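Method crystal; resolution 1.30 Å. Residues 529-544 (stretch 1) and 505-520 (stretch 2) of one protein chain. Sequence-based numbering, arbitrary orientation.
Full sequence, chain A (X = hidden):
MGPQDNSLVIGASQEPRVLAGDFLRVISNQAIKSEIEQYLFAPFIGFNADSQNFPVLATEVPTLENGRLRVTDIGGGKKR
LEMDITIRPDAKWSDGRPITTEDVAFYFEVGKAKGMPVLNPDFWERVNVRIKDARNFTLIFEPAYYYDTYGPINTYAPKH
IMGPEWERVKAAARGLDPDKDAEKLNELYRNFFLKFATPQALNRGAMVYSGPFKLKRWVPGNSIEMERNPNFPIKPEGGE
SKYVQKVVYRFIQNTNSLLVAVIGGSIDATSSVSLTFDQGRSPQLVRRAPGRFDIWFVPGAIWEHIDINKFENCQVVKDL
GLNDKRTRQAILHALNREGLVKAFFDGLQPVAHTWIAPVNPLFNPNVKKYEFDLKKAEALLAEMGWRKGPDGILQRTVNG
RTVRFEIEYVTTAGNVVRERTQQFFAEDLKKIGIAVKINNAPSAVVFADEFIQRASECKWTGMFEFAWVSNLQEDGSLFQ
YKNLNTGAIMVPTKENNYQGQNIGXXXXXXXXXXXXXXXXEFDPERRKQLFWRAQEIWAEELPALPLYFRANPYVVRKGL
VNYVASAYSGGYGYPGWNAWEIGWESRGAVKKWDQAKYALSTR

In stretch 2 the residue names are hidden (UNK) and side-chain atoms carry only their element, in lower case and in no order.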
ATOM      1  N   GLN A 529      16.242   8.389 -16.664  1.00 11.86           N
ATOM      2  CA  GLN A 529      17.636   7.948 -16.742  1.00 11.86           C
ATOM      3  C   GLN A 529      18.199   7.649 -15.356  1.00 10.76           C
ATOM      4  O   GLN A 529      18.874   6.642 -15.157  1.00 11.12           O
ATOM      5  CB  GLN A 529      18.506   9.015 -17.419  1.00 13.84           C
ATOM      6  CG  GLN A 529      18.055   9.407 -18.816  1.00 18.14           C
ATOM      7  CD  GLN A 529      18.981  10.419 -19.467  1.00 19.65           C
ATOM      8  OE1 GLN A 529      19.468  11.346 -18.817  1.00 20.47           O
ATOM      9  NE2 GLN A 529      19.216  10.256 -20.764  1.00 22.12           N
ATOM     10  N   LEU A 530      17.923   8.528 -14.399  1.00 10.72           N
ATOM     11  CA  LEU A 530      18.410   8.342 -13.040  1.00 10.74           C
ATOM     12  C   LEU A 530      17.770   7.123 -12.384  1.00  9.76           C
ATOM     13  O   LEU A 530      18.453   6.330 -11.738  1.00 10.84           O
ATOM     14  CB  LEU A 530      18.147   9.604 -12.214  1.00 11.51           C
ATOM     15  CG  LEU A 530      18.956  10.821 -12.677  1.00 13.03           C
ATOM     16  CD1 LEU A 530      18.427  12.086 -12.021  1.00 15.85           C
ATOM     17  CD2 LEU A 530      20.423  10.611 -12.346  1.00 15.08           C
ATOM     18  N   PHE A 531      16.459   6.969 -12.551  1.00  9.56           N
ATOM     19  CA  PHE A 531      15.771   5.818 -11.978  1.00  9.31           C
ATOM     20  C   PHE A 531      16.244   4.515 -12.626  1.00  9.72           C
ATOM     21  O   PHE A 531      16.271   3.469 -11.976  1.00 10.06           O
ATOM     22  CB  PHE A 531      14.257   5.968 -12.138  1.00 10.63           C
ATOM     23  CG  PHE A 531      13.580   6.586 -10.946  1.00 10.72           C
ATOM     24  CD1 PHE A 531      13.343   5.834  -9.797  1.00 12.12           C
ATOM     25  CD2 PHE A 531      13.182   7.919 -10.969  1.00 11.11           C
ATOM     26  CE1 PHE A 531      12.716   6.402  -8.689  1.00 14.21           C
ATOM     27  CE2 PHE A 531      12.553   8.496  -9.863  1.00 13.14           C
ATOM     28  CZ  PHE A 531      12.321   7.734  -8.723  1.00 13.74           C
ATOM     29  N   TRP A 532      16.618   4.573 -13.903  1.00 10.03           N
ATOM     30  CA  TRP A 532      17.097   3.377 -14.587  1.00 10.17           C
ATOM     31  C   TRP A 532      18.431   2.946 -13.997  1.00 10.30           C
ATOM     32  O   TRP A 532      18.672   1.756 -13.793  1.00 10.89           O
ATOM     33  CB  TRP A 532      17.221   3.633 -16.093  1.00 10.83           C
ATOM     34  CG  TRP A 532      15.937   3.381 -16.830  1.00 10.87           C
ATOM     35  CD1 TRP A 532      14.667   3.529 -16.340  1.00 10.99           C
ATOM     36  CD2 TRP A 532      15.795   2.929 -18.181  1.00 11.83           C
ATOM     37  NE1 TRP A 532      13.747   3.191 -17.302  1.00 11.74           N
ATOM     38  CE2 TRP A 532      14.411   2.822 -18.442  1.00 11.72           C
ATOM     39  CE3 TRP A 532      16.703   2.601 -19.199  1.00 12.57           C
ATOM     40  CZ2 TRP A 532      13.911   2.401 -19.679  1.00 13.05           C
ATOM     41  CZ3 TRP A 532      16.204   2.182 -20.430  1.00 14.96           C
ATOM     42  CH2 TRP A 532      14.820   2.086 -20.657  1.00 14.03           C
ATOM     43  N   ARG A 533      19.294   3.913 -13.702  1.00 10.95           N
ATOM     44  CA  ARG A 533      20.588   3.600 -13.112  1.00 11.72           C
ATOM     45  C   ARG A 533      20.370   3.031 -11.712  1.00 10.92           C
ATOM     46  O   ARG A 533      21.046   2.087 -11.307  1.00 11.50           O
ATOM     47  CB  ARG A 533      21.468   4.854 -13.054  1.00 13.07           C
ATOM     48  CG  ARG A 533      21.477   5.654 -14.355  1.00 21.47           C
ATOM     49  CD  ARG A 533      21.533   4.745 -15.578  1.00 26.48           C
ATOM     50  NE  ARG A 533      20.989   5.395 -16.768  1.00 30.12           N
ATOM     51  CZ  ARG A 533      20.718   4.763 -17.905  1.00 32.72           C
ATOM     52  NH1 ARG A 533      20.225   5.434 -18.938  1.00 35.01           N
ATOM     53  NH2 ARG A 533      20.933   3.458 -18.011  1.00 33.61           N
ATOM     54  N   ALA A 534      19.415   3.596 -10.977  1.00  9.84           N
ATOM     55  CA  ALA A 534      19.116   3.109  -9.635  1.00  9.36           C
ATOM     56  C   ALA A 534      18.630   1.660  -9.692  1.00  9.21           C
ATOM     57  O   ALA A 534      18.993   0.841  -8.846  1.00  9.98           O
ATOM     58  CB  ALA A 534      18.062   3.992  -8.975  1.00 10.21           C
ATOM     59  N   GLN A 535      17.813   1.341 -10.692  1.00  9.34           N
ATOM     60  CA  GLN A 535      17.299  -0.019 -10.834  1.00  9.53           C
ATOM     61  C   GLN A 535      18.404  -1.012 -11.196  1.00  9.61           C
ATOM     62  O   GLN A 535      18.346  -2.176 -10.799  1.00  9.88           O
ATOM     63  CB  GLN A 535      16.171  -0.057 -11.870  1.00  9.03           C
ATOM     64  CG  GLN A 535      14.890   0.620 -11.383  1.00  9.21           C
ATOM     65  CD  GLN A 535      13.837   0.751 -12.468  1.00  9.36           C
ATOM     66  OE1 GLN A 535      13.127  -0.202 -12.796  1.00 10.11           O
ATOM     67  NE2 GLN A 535      13.741   1.944 -13.045  1.00  9.97           N
ATOM     68  N   GLU A 536      19.409  -0.556 -11.939  1.00 10.33           N
ATOM     69  CA  GLU A 536      20.525  -1.426 -12.306  1.00 10.83           C
ATOM     70  C   GLU A 536      21.271  -1.839 -11.035  1.00 10.60           C
ATOM     71  O   GLU A 536      21.613  -3.009 -10.855  1.00 11.04           O
ATOM     72  CB  GLU A 536      21.485  -0.702 -13.257  1.00 12.08           C
ATOM     73  CG  GLU A 536      20.957  -0.499 -14.673  1.00 15.99           C
ATOM     74  CD  GLU A 536      21.108  -1.732 -15.554  1.00 17.90           C
ATOM     75  OE1 GLU A 536      20.676  -1.681 -16.726  1.00 20.71           O
ATOM     76  OE2 GLU A 536      21.663  -2.750 -15.087  1.00 20.88           O
ATOM     77  N   ILE A 537      21.522  -0.873 -10.157  1.00 10.92           N
ATOM     78  CA  ILE A 537      22.209  -1.149  -8.902  1.00 11.47           C
ATOM     79  C   ILE A 537      21.347  -2.065  -8.036  1.00 11.29           C
ATOM     80  O   ILE A 537      21.833  -3.034  -7.454  1.00 11.56           O
ATOM     81  CB  ILE A 537      22.493   0.160  -8.134  1.00 12.35           C
ATOM     82  CG1 ILE A 537      23.524   0.991  -8.903  1.00 12.86           C
ATOM     83  CG2 ILE A 537      22.986  -0.148  -6.728  1.00 12.70           C
ATOM     84  CD1 ILE A 537      23.711   2.391  -8.362  1.00 15.86           C
ATOM     85  N   TRP A 538      20.057  -1.754  -7.965  1.00 10.04           N
ATOM     86  CA  TRP A 538      19.102  -2.531  -7.184  1.00  9.09           C
ATOM     87  C   TRP A 538      19.134  -4.005  -7.600  1.00  9.31           C
ATOM     88  O   TRP A 538      19.177  -4.900  -6.753  1.00 10.41           O
ATOM     89  CB  TRP A 538      17.695  -1.959  -7.396  1.00  9.20           C
ATOM     90  CG  TRP A 538      16.617  -2.568  -6.540  1.00  8.80           C
ATOM     91  CD1 TRP A 538      16.126  -2.077  -5.364  1.00  9.18           C
ATOM     92  CD2 TRP A 538      15.899  -3.781  -6.799  1.00  9.13           C
ATOM     93  NE1 TRP A 538      15.143  -2.906  -4.875  1.00  9.59           N
ATOM     94  CE2 TRP A 538      14.985  -3.961  -5.737  1.00  8.99           C
ATOM     95  CE3 TRP A 538      15.937  -4.734  -7.829  1.00  9.40           C
ATOM     96  CZ2 TRP A 538      14.117  -5.058  -5.671  1.00  9.46           C
ATOM     97  CZ3 TRP A 538      15.074  -5.823  -7.763  1.00 10.11           C
ATOM     98  CH2 TRP A 538      14.177  -5.975  -6.690  1.00 10.62           C
ATOM     99  N   ALA A 539      19.124  -4.254  -8.907  1.00  9.96           N
ATOM    100  CA  ALA A 539      19.127  -5.620  -9.418  1.00 10.42           C
ATOM    101  C   ALA A 539      20.408  -6.382  -9.094  1.00  9.91           C
ATOM    102  O   ALA A 539      20.378  -7.597  -8.910  1.00 10.45           O
ATOM    103  CB  ALA A 539      18.882  -5.620 -10.922  1.00 10.99           C
ATOM    104  N   GLU A 540      21.535  -5.684  -9.026  1.00 10.39           N
ATOM    105  CA  GLU A 540      22.783  -6.361  -8.699  1.00 11.46           C
ATOM    106  C   GLU A 540      22.807  -6.784  -7.235  1.00 12.03           C
ATOM    107  O   GLU A 540      23.327  -7.848  -6.897  1.00 13.01           O
ATOM    108  CB  GLU A 540      23.984  -5.452  -8.980  1.00 13.49           C
ATOM    109  CG  GLU A 540      25.305  -5.998  -8.432  1.00 16.52           C
ATOM    110  CD  GLU A 540      25.649  -7.386  -8.961  1.00 18.25           C
ATOM    111  OE1 GLU A 540      26.463  -8.082  -8.318  1.00 19.64           O
ATOM    112  OE2 GLU A 540      25.117  -7.782 -10.019  1.00 19.65           O
ATOM    113  N   GLU A 541      22.222  -5.956  -6.372  1.00 11.45           N
ATOM    114  CA  GLU A 541      22.212  -6.209  -4.934  1.00 11.43           C
ATOM    115  C   GLU A 541      21.032  -7.024  -4.395  1.00 10.55           C
ATOM    116  O   GLU A 541      21.135  -7.626  -3.324  1.00 10.96           O
ATOM    117  CB  GLU A 541      22.280  -4.869  -4.201  1.00 12.87           C
ATOM    118  CG  GLU A 541      23.449  -3.992  -4.629  1.00 17.07           C
ATOM    119  CD  GLU A 541      24.626  -4.085  -3.682  1.00 22.45           C
ATOM    120  OE1 GLU A 541      25.075  -5.212  -3.390  1.00 20.09           O
ATOM    121  OE2 GLU A 541      25.103  -3.024  -3.228  1.00 25.64           O
ATOM    122  N   LEU A 542      19.919  -7.031  -5.123  1.00  9.78           N
ATOM    123  CA  LEU A 542      18.719  -7.766  -4.710  1.00  9.49           C
ATOM    124  C   LEU A 542      18.330  -7.581  -3.239  1.00  9.68           C
ATOM    125  O   LEU A 542      18.266  -8.549  -2.474  1.00 10.17           O
ATOM    126  CB  LEU A 542      18.876  -9.262  -5.001  1.00 10.50           C
ATOM    127  CG  LEU A 542      18.953  -9.692  -6.467  1.00 10.37           C
ATOM    128  CD1 LEU A 542      19.172 -11.196  -6.520  1.00 11.36           C
ATOM    129  CD2 LEU A 542      17.675  -9.305  -7.205  1.00 10.74           C
ATOM    130  N   PRO A 543      18.062  -6.333  -2.818  1.00  9.39           N
ATOM    131  CA  PRO A 543      17.677  -6.117  -1.416  1.00  9.63           C
ATOM    132  C   PRO A 543      16.383  -6.870  -1.093  1.00  9.05           C
ATOM    133  O   PRO A 543      16.108  -7.193   0.060  1.00  9.97           O
ATOM    134  CB  PRO A 543      17.539  -4.599  -1.320  1.00 10.49           C
ATOM    135  CG  PRO A 543      17.227  -4.178  -2.726  1.00 10.50           C
ATOM    136  CD  PRO A 543      18.118  -5.060  -3.559  1.00  9.74           C
ATOM    137  N   ALA A 544      15.591  -7.127  -2.129  1.00  9.34           N
ATOM    138  CA  ALA A 544      14.358  -7.901  -2.018  1.00  8.99           C
ATOM    139  C   ALA A 544      14.352  -8.756  -3.279  1.00  9.22           C
ATOM    140  O   ALA A 544      15.016  -8.417  -4.260  1.00  9.80           O
ATOM    141  CB  ALA A 544      13.134  -6.993  -1.985  1.00 10.00           C
ATOM    142  N   UNK A 505      15.869  -3.248   5.713  1.00  9.49           N
ATOM    143  CA  UNK A 505      17.115  -2.620   6.129  1.00 10.17           C
ATOM    144  C   UNK A 505      18.263  -2.502   5.141  1.00 11.37           C
ATOM    145  O   UNK A 505      19.421  -2.643   5.525  1.00 13.58           O
ATOM    146  N   UNK A 506      17.964  -2.221   3.880  1.00 10.51           N
ATOM    147  CA  UNK A 506      19.010  -2.085   2.871  1.00 10.27           C
ATOM    148  C   UNK A 506      19.616  -0.692   2.866  1.00 10.41           C
ATOM    149  O   UNK A 506      18.939   0.297   3.143  1.00 11.40           O
ATOM    150  n   UNK A 506      21.225  -3.213  -0.831  1.00 10.86           N
ATOM    151  c   UNK A 506      19.483  -1.795  -0.874  1.00  9.51           C
ATOM    152  c   UNK A 506      20.562  -3.317   0.369  1.00  9.95           C
ATOM    153  c   UNK A 506      20.880  -1.840  -2.906  1.00 10.47           C
ATOM    154  c   UNK A 506      20.054  -0.891  -3.453  1.00  9.79           C
ATOM    155  c   UNK A 506      18.950  -0.380  -2.743  1.00 10.23           C
ATOM    156  c   UNK A 506      18.441  -2.362   1.479  1.00 10.26           C
ATOM    157  c   UNK A 506      19.484  -2.474   0.390  1.00  9.51           C
ATOM    158  c   UNK A 506      20.584  -2.286  -1.614  1.00  9.77           C
ATOM    159  c   UNK A 506      18.657  -0.824  -1.455  1.00  9.97           C
ATOM    160  N   UNK A 507      20.905  -0.623   2.556  1.00 11.15           N
ATOM    161  CA  UNK A 507      21.586   0.655   2.441  1.00 10.90           C
ATOM    162  C   UNK A 507      22.585   0.624   1.297  1.00 11.84           C
ATOM    163  O   UNK A 507      23.486  -0.216   1.264  1.00 12.88           O
ATOM    164  c   UNK A 507      22.322   1.050   3.725  1.00 12.59           C
ATOM    165  n   UNK A 507      24.815   4.645   6.728  1.00 17.64           N
ATOM    166  c   UNK A 507      23.718   2.903   4.802  1.00 14.66           C
ATOM    167  n   UNK A 507      24.461   4.128   4.516  1.00 16.15           N
ATOM    168  c   UNK A 507      23.125   2.338   3.526  1.00 12.74           C
ATOM    169  n   UNK A 507      25.632   6.023   5.084  1.00 18.45           N
ATOM    170  c   UNK A 507      24.971   4.931   5.444  1.00 16.84           C
ATOM    171  N   UNK A 508      22.402   1.531   0.348  1.00 11.14           N
ATOM    172  CA  UNK A 508      23.305   1.667  -0.786  1.00 11.52           C
ATOM    173  C   UNK A 508      23.344   3.164  -1.036  1.00 11.27           C
ATOM    174  O   UNK A 508      22.368   3.752  -1.505  1.00 10.49           O
ATOM    175  o   UNK A 508      23.911   1.995  -3.834  1.00 13.41           O
ATOM    176  c   UNK A 508      23.753   0.967  -3.178  1.00 12.28           C
ATOM    177  n   UNK A 508      24.425  -0.153  -3.429  1.00 13.95           N
ATOM    178  c   UNK A 508      22.778   0.924  -2.014  1.00 12.55           C
ATOM    179  N   UNK A 509      24.468   3.784  -0.697  1.00 11.66           N
ATOM    180  CA  UNK A 509      24.601   5.226  -0.835  1.00 12.29           C
ATOM    181  C   UNK A 509      24.432   5.753  -2.249  1.00 12.66           C
ATOM    182  O   UNK A 509      23.888   6.842  -2.438  1.00 12.42           O
ATOM    183  c   UNK A 509      25.989   5.494   1.267  1.00 17.07           C
ATOM    184  c   UNK A 509      25.931   5.696  -0.238  1.00 14.44           C
ATOM    185  o   UNK A 509      27.100   5.533   1.836  1.00 21.11           O
ATOM    186  o   UNK A 509      24.921   5.304   1.888  1.00 18.08           O
ATOM    187  N   UNK A 510      24.884   4.995  -3.243  1.00 12.98           N
ATOM    188  CA  UNK A 510      24.740   5.441  -4.622  1.00 12.84           C
ATOM    189  C   UNK A 510      23.264   5.423  -5.013  1.00 12.23           C
ATOM    190  O   UNK A 510      22.781   6.324  -5.697  1.00 11.52           O
ATOM    191  o   UNK A 510      27.359   4.983  -8.530  1.00 29.24           O
ATOM    192  o   UNK A 510      26.547   3.042  -7.909  1.00 29.46           O
ATOM    193  c   UNK A 510      25.522   5.004  -7.017  1.00 20.89           C
ATOM    194  c   UNK A 510      25.562   4.556  -5.564  1.00 14.97           C
ATOM    195  c   UNK A 510      26.548   4.291  -7.879  1.00 25.41           C
ATOM    196  N   UNK A 511      22.549   4.395  -4.567  1.00 11.00           N
ATOM    197  CA  UNK A 511      21.121   4.287  -4.844  1.00 10.77           C
ATOM    198  C   UNK A 511      20.413   5.499  -4.226  1.00 10.07           C
ATOM    199  O   UNK A 511      19.552   6.116  -4.856  1.00 10.25           O
ATOM    200  c   UNK A 511      16.357   2.414  -4.927  1.00  9.52           C
ATOM    201  c   UNK A 511      18.155   3.293  -3.586  1.00  9.60           C
ATOM    202  c   UNK A 511      19.093   2.793  -4.480  1.00  9.23           C
ATOM    203  c   UNK A 511      16.792   3.109  -3.802  1.00  9.07           C
ATOM    204  c   UNK A 511      17.283   1.907  -5.832  1.00  9.21           C
ATOM    205  c   UNK A 511      20.563   3.000  -4.232  1.00 10.17           C
ATOM    206  c   UNK A 511      18.646   2.100  -5.604  1.00  9.33           C
ATOM    207  N   UNK A 512      20.782   5.839  -2.992  1.00 10.17           N
ATOM    208  CA  UNK A 512      20.169   6.982  -2.317  1.00 10.83           C
ATOM    209  C   UNK A 512      20.444   8.281  -3.062  1.00 10.98           C
ATOM    210  O   UNK A 512      19.565   9.133  -3.183  1.00 11.32           O
ATOM    211  o   UNK A 512      19.312   5.207  -0.425  1.00 13.08           O
ATOM    212  c   UNK A 512      20.134   6.025   0.038  1.00 12.25           C
ATOM    213  o   UNK A 512      20.521   5.991   1.223  1.00 14.15           O
ATOM    214  c   UNK A 512      20.680   7.107  -0.876  1.00 10.99           C
ATOM    215  N   UNK A 513      21.662   8.435  -3.567  1.00 11.42           N
ATOM    216  CA  UNK A 513      22.020   9.645  -4.293  1.00 11.57           C
ATOM    217  C   UNK A 513      21.215   9.784  -5.580  1.00 11.36           C
ATOM    218  O   UNK A 513      20.672  10.849  -5.877  1.00 12.01           O
ATOM    219  n   UNK A 513      26.315  10.401  -4.312  1.00 26.57           N
ATOM    220  n   UNK A 513      26.023   8.183  -4.859  1.00 31.61           N
ATOM    221  n   UNK A 513      27.247   8.752  -3.005  1.00 30.71           N
ATOM    222  c   UNK A 513      23.513   9.636  -4.624  1.00 13.56           C
ATOM    223  c   UNK A 513      25.529  10.902  -5.439  1.00 21.81           C
ATOM    224  c   UNK A 513      26.524   9.113  -4.056  1.00 29.05           C
ATOM    225  c   UNK A 513      24.041  10.967  -5.126  1.00 18.43           C
ATOM    226  N   UNK A 514      21.137   8.701  -6.344  1.00 10.61           N
ATOM    227  CA  UNK A 514      20.411   8.703  -7.606  1.00 10.69           C
ATOM    228  C   UNK A 514      18.925   8.989  -7.434  1.00 10.48           C
ATOM    229  O   UNK A 514      18.369   9.833  -8.137  1.00 11.35           O
ATOM    230  c   UNK A 514      22.267   7.944 -10.103  1.00 13.10           C
ATOM    231  c   UNK A 514      20.601   7.364  -8.321  1.00 11.25           C
ATOM    232  c   UNK A 514      22.008   7.096  -8.865  1.00 11.55           C
ATOM    233  c   UNK A 514      22.151   5.614  -9.183  1.00 12.90           C
ATOM    234  N   UNK A 515      18.285   8.288  -6.502  1.00 10.36           N
ATOM    235  CA  UNK A 515      16.856   8.475  -6.270  1.00  9.91           C
ATOM    236  C   UNK A 515      16.530   9.828  -5.642  1.00  9.82           C
ATOM    237  O   UNK A 515      15.499  10.423  -5.957  1.00 10.97           O
ATOM    238  c   UNK A 515      16.269   7.331  -5.398  1.00 10.18           C
ATOM    239  c   UNK A 515      16.298   6.010  -6.161  1.00 11.14           C
ATOM    240  o   UNK A 515      17.029   7.197  -4.191  1.00 10.62           O
ATOM    241  N   UNK A 516      17.399  10.318  -4.763  1.00 10.20           N
ATOM    242  CA  UNK A 516      17.170  11.617  -4.139  1.00 10.82           C
ATOM    243  C   UNK A 516      17.242  12.719  -5.189  1.00 10.64           C
ATOM    244  O   UNK A 516      16.521  13.709  -5.108  1.00 11.86           O
ATOM    245  c   UNK A 516      18.199  11.884  -3.039  1.00 11.50           C
ATOM    246  o   UNK A 516      18.028  10.981  -1.962  1.00 12.01           O
ATOM    247  N   UNK A 517      18.112  12.552  -6.180  1.00 11.43           N
ATOM    248  CA  UNK A 517      18.223  13.553  -7.232  1.00 11.10           C
ATOM    249  C   UNK A 517      17.069  13.404  -8.219  1.00 11.20           C
ATOM    250  O   UNK A 517      16.491  14.391  -8.672  1.00 11.61           O
ATOM    251  n   UNK A 517      20.889  14.648 -11.123  1.00 15.66           N
ATOM    252  c   UNK A 517      21.002  14.334  -9.840  1.00 15.13           C
ATOM    253  o   UNK A 517      22.053  13.922  -9.347  1.00 18.83           O
ATOM    254  c   UNK A 517      19.764  14.529  -8.990  1.00 13.98           C
ATOM    255  c   UNK A 517      19.542  13.406  -7.990  1.00 12.70           C
ATOM    256  N   UNK A 518      16.735  12.161  -8.543  1.00 10.68           N
ATOM    257  CA  UNK A 518      15.674  11.879  -9.497  1.00 10.01           C
ATOM    258  C   UNK A 518      14.329  12.502  -9.152  1.00 10.31           C
ATOM    259  O   UNK A 518      13.633  12.987 -10.036  1.00 10.45           O
ATOM    260  c   UNK A 518      15.514  10.375  -9.669  1.00 10.69           C
ATOM    261  N   UNK A 519      13.956  12.489  -7.875  1.00  9.58           N
ATOM    262  CA  UNK A 519      12.668  13.052  -7.490  1.00 10.11           C
ATOM    263  C   UNK A 519      12.625  14.566  -7.648  1.00 10.50           C
ATOM    264  O   UNK A 519      11.545  15.157  -7.672  1.00 10.53           O
ATOM    265  c   UNK A 519      12.091  11.162  -5.931  1.00 12.62           C
ATOM    266  c   UNK A 519      13.320  13.157  -5.054  1.00 11.13           C
ATOM    267  c   UNK A 519      12.275  12.672  -6.037  1.00 10.90           C
ATOM    268  N   UNK A 520      13.798  15.186  -7.759  1.00 10.71           N
ATOM    269  CA  UNK A 520      13.905  16.632  -7.945  1.00 10.84           C
ATOM    270  C   UNK A 520      13.964  16.974  -9.430  1.00 10.49           C
ATOM    271  O   UNK A 520      13.964  18.150  -9.803  1.00 11.43           O
ATOM    272  c   UNK A 520      15.316  17.054  -5.766  1.00 10.72           C
ATOM    273  c   UNK A 520      14.337  17.996  -5.081  1.00 11.75           C
ATOM    274  c   UNK A 520      15.175  17.163  -7.283  1.00 10.99           C
ATOM    275  c   UNK A 520      16.748  17.382  -5.373  1.00 12.00           C
TER
HETATM  276  O   HOH W   1      24.605  -1.732  -0.786  1.00 19.38           O

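Position 505 has no side-chain atoms, and its phi of 71° is one that glycine tolerates best: G505. Position 506 carries one carbon, then fused five- and six-membered rings holding eight carbons and one nitrogen. This is W506, broad enough to meet I537, W538, E541 and P543; P543 CB lies over its face, 3.5 Å from the centroid of the five-membered ring.

Position 507 has three carbons, a nitrogen and a carbon bearing two more nitrogens: R507, extended and out of reach of stretch 1. At 508 the second of two carbons carries an oxygen and a nitrogen, giving N508. As N-cap it accepts from the backbone N of position 511 through OD1, at 2.9 Å, while its ND2 gives a weak hydrogen bond to E541 OE2, at 3.0 Å.

Position 509 has two carbons, the second with two oxygens: D509, in the helix's first turn, where its OD1 forms a salt bridge with R507 NE at 2.9 Å. Position 510 adds a carbon before the two oxygens: E510, exposed, with OE1 2.9 Å from I537 CD1. At 511 one carbon leads to a six-carbon ring: F511, whose CE1 comes 3.9 Å from A534 CB.

Position 512, two carbons with two terminal oxygens, is D512, its carboxylate hydrogen-bonded elsewhere in the structure. Position 513, built like 507, is R513, without contact. Position 514 has four carbons forked at the second: L514, its CD1 3.7 Å from I537 CD1 and its CD2 3.9 Å from L530 CD2.

At 515 one carbon carries an oxygen and a carbon: T515. Its OG1 donates to F511 O at 2.8 Å, and its CG2 packs 3.9 Å from A534 CB. Position 516, a carbon then an oxygen, is S516, whose OG likewise donates to D512 O, at 2.7 Å. Position 517, three carbons ending in oxygen and nitrogen, is Q517, exposed but with NE2 3.7 Å from L530 CD1.

A lone carbon at 518 marks A518, with CB 3.7 Å from L530 CB and 3.5 Å from F531 CE2. Position 519, one carbon carrying two, is V519, near F531; 520, four carbons forked at the second, is L520, beyond reach.

The helices run nearly antiparallel, at 159°, their axes 8.7 Å apart at closest approach. A534 and A518 permit close backbones, leucine, isoleucine and aromatic side chains fill the interface, and W506 joins the loops beyond. A water donates to R507 O and E541 OE2.

Stretch 2 505-520: GWRNDEFDRLTSQAVL
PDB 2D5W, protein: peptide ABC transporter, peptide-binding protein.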